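Local atomic coordinates of N-deoxyribosyltransferase (PDB entry 6EVS), a protein that probably catalyses the transfer of 2-deoxyribose between nucleobases, as nucleoside 2'-deoxyribosyltransferases do, and serves as a biocatalyst for making modified nucleosides. Residues A[67-73]-A[95-101]. Numbering follows the deposited sequence.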
loop_
_atom_site.group_PDB
_atom_site.type_symbol
_atom_site.label_atom_id
_atom_site.label_comp_id
_atom_site.label_asym_id
_atom_site.label_seq_id
_atom_site.Cartn_x
_atom_site.Cartn_y
_atom_site.Cartn_z
ATOM N N ASP A 67 -12.453 -8.175 6.289
ATOM C CA ASP A 67 -11.883 -9.119 5.322
ATOM C C ASP A 67 -12.394 -8.866 3.913
ATOM O O ASP A 67 -11.657 -9.045 2.931
ATOM C CB ASP A 67 -12.229 -10.555 5.718
ATOM C CG ASP A 67 -11.656 -10.934 7.078
ATOM O OD1 ASP A 67 -12.425 -11.479 7.924
ATOM O OD2 ASP A 67 -10.451 -10.615 7.303
ATOM N N ILE A 68 -13.664 -8.465 3.805
ATOM C CA ILE A 68 -14.401 -8.394 2.550
ATOM C C ILE A 68 -15.284 -7.152 2.613
ATOM O O ILE A 68 -15.884 -6.866 3.657
ATOM C CB ILE A 68 -15.308 -9.626 2.343
ATOM C CG1 ILE A 68 -14.498 -10.919 2.230
ATOM C CG2 ILE A 68 -16.284 -9.420 1.155
ATOM C CD1 ILE A 68 -15.342 -12.145 2.519
ATOM N N THR A 69 -15.383 -6.435 1.506
ATOM C CA THR A 69 -16.356 -5.366 1.362
ATOM C C THR A 69 -17.508 -5.846 0.488
ATOM O O THR A 69 -17.307 -6.215 -0.678
ATOM C CB THR A 69 -15.757 -4.105 0.764
ATOM O OG1 THR A 69 -14.810 -3.552 1.688
ATOM C CG2 THR A 69 -16.904 -3.047 0.391
ATOM N N PHE A 70 -18.723 -5.826 1.043
ATOM C CA PHE A 70 -19.931 -6.274 0.347
ATOM C C PHE A 70 -20.745 -5.038 -0.006
ATOM O O PHE A 70 -21.207 -4.328 0.889
ATOM C CB PHE A 70 -20.730 -7.231 1.234
ATOM C CG PHE A 70 -21.878 -7.915 0.526
ATOM C CD1 PHE A 70 -21.787 -9.249 0.148
ATOM C CD2 PHE A 70 -23.058 -7.224 0.256
ATOM C CE1 PHE A 70 -22.840 -9.873 -0.510
ATOM C CE2 PHE A 70 -24.110 -7.851 -0.399
ATOM C CZ PHE A 70 -23.999 -9.177 -0.775
ATOM N N GLY A 71 -20.910 -4.774 -1.298
ATOM C CA GLY A 71 -21.544 -3.555 -1.768
ATOM C C GLY A 71 -22.926 -3.841 -2.322
ATOM O O GLY A 71 -23.201 -4.948 -2.796
ATOM N N ILE A 72 -23.807 -2.840 -2.252
ATOM C CA ILE A 72 -25.122 -2.909 -2.886
ATOM C C ILE A 72 -25.225 -1.747 -3.869
ATOM O O ILE A 72 -25.124 -0.580 -3.472
ATOM C CB ILE A 72 -26.263 -2.864 -1.856
ATOM C CG1 ILE A 72 -26.120 -4.017 -0.859
ATOM C CG2 ILE A 72 -27.644 -2.872 -2.573
ATOM C CD1 ILE A 72 -27.079 -3.933 0.318
ATOM N N ILE A 73 -25.357 -2.065 -5.152
ATOM C CA ILE A 73 -25.448 -1.053 -6.192
ATOM C C ILE A 73 -26.731 -1.325 -6.950
ATOM O O ILE A 73 -26.918 -2.430 -7.475
ATOM C CB ILE A 73 -24.229 -1.073 -7.130
ATOM C CG1 ILE A 73 -22.981 -0.539 -6.418
ATOM C CG2 ILE A 73 -24.516 -0.267 -8.395
ATOM C CD1 ILE A 73 -22.948 0.951 -6.245
ATOM N N PRO A 95 -11.251 -8.186 -1.020
ATOM C CA PRO A 95 -12.127 -8.731 -2.068
ATOM C C PRO A 95 -13.479 -8.023 -2.030
ATOM O O PRO A 95 -14.052 -7.804 -0.960
ATOM C CB PRO A 95 -12.238 -10.212 -1.704
ATOM C CG PRO A 95 -10.866 -10.525 -1.095
ATOM C CD PRO A 95 -10.612 -9.258 -0.229
ATOM N N VAL A 96 -13.960 -7.614 -3.194
ATOM C CA VAL A 96 -15.232 -6.906 -3.291
ATOM C C VAL A 96 -16.303 -7.867 -3.778
ATOM O O VAL A 96 -16.158 -8.481 -4.839
ATOM C CB VAL A 96 -15.134 -5.684 -4.219
ATOM C CG1 VAL A 96 -16.531 -5.168 -4.537
ATOM C CG2 VAL A 96 -14.298 -4.604 -3.584
ATOM N N MET A 97 -17.383 -7.986 -3.007
ATOM C CA MET A 97 -18.600 -8.642 -3.445
ATOM C C MET A 97 -19.676 -7.594 -3.703
ATOM O O MET A 97 -19.785 -6.605 -2.973
ATOM C CB MET A 97 -19.105 -9.665 -2.425
ATOM C CG MET A 97 -18.207 -10.931 -2.309
ATOM S SD MET A 97 -18.516 -11.694 -0.720
ATOM C CE MET A 97 -19.640 -13.019 -0.993
ATOM N N LEU A 98 -20.474 -7.811 -4.741
ATOM C CA LEU A 98 -21.453 -6.816 -5.149
ATOM C C LEU A 98 -22.796 -7.491 -5.368
ATOM O O LEU A 98 -22.874 -8.573 -5.962
ATOM C CB LEU A 98 -20.994 -6.081 -6.419
ATOM C CG LEU A 98 -21.715 -4.779 -6.782
ATOM C CD1 LEU A 98 -21.313 -3.664 -5.831
ATOM C CD2 LEU A 98 -21.435 -4.381 -8.228
ATOM N N PHE A 99 -23.847 -6.849 -4.869
ATOM C CA PHE A 99 -25.216 -7.292 -5.048
ATOM C C PHE A 99 -25.977 -6.189 -5.772
ATOM O O PHE A 99 -25.944 -5.029 -5.353
ATOM C CB PHE A 99 -25.881 -7.618 -3.699
ATOM C CG PHE A 99 -27.304 -8.111 -3.833
ATOM C CD1 PHE A 99 -28.359 -7.227 -3.794
ATOM C CD2 PHE A 99 -27.575 -9.462 -4.006
ATOM C CE1 PHE A 99 -29.669 -7.674 -3.938
ATOM C CE2 PHE A 99 -28.885 -9.915 -4.146
ATOM C CZ PHE A 99 -29.925 -9.024 -4.106
ATOM N N SER A 100 -26.647 -6.534 -6.864
ATOM C CA SER A 100 -27.423 -5.513 -7.576
ATOM C C SER A 100 -28.899 -5.881 -7.544
ATOM O O SER A 100 -29.292 -6.899 -8.146
ATOM C CB SER A 100 -26.932 -5.343 -9.021
ATOM O OG SER A 100 -27.737 -4.428 -9.758
ATOM N N PRO A 101 -29.744 -5.111 -6.856
ATOM C CA PRO A 101 -31.182 -5.446 -6.812
ATOM C C PRO A 101 -31.876 -5.329 -8.162
ATOM O O PRO A 101 -32.972 -5.883 -8.328
ATOM C CB PRO A 101 -31.756 -4.431 -5.804
ATOM C CG PRO A 101 -30.567 -3.912 -5.031
ATOM C CD PRO A 101 -29.411 -3.962 -5.991
#
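Phe70 and Met97 meet on one face of two neighbouring parallel strands, 68-72 and 96-99, which helix 80-91 links into a beta-alpha-beta unit at the centre of the five-stranded sheet. The Phe70 ring stands over the seam between the strands because its CG lies anti to the backbone N (chi1 -171°). It fills the notch between Met97 and Phe99: CD1 is 3.7 Å from Met97 CB, while CE2 and CZ rest against Phe99 CB. Flat and rigid, the ring lies across the hollow between the two methylenes, touching both obliquely. The unbranched Met97 chain leaves with CG anti to its carbonyl carbon (chi1 -70°) and runs extended to SD, which comes beside the ring edge in a Met-aromatic contact and to 3.7 Å from Ile68 CG2. Ile4 and Leu6 of strand 3-7 and Phe118 of strand 116-118 continue this apolar layer, and Trp121 stacks on the ring of Phe99.

On the other face, Gly71, with no side chain, leaves a hollow that Leu98 CD1 occupies, 3.8 Å from Gly71 O and 3.6 Å from Ile73 CG1. Val96 and Leu98 also pack on Leu86 of helix 80-91, whereas Thr69, beta-branched yet polar, hydrogen-bonds through OG1 to Ser89 of that helix.

Five backbone bonds knit the parallel ladder; that from Gly71 N to Met97 O, at 2.7 Å, is nearly straight (170° at the hydrogen). Beyond the strand ends, Pro101 lays CG against Ile72 CG2 and brings CD to 3.3 Å from Ile73 O. The Ser100 hydroxyl, also hydrogen-bonded to Gly103 N, donates to that same carbonyl, with OG 3.1 Å from Ile73 O.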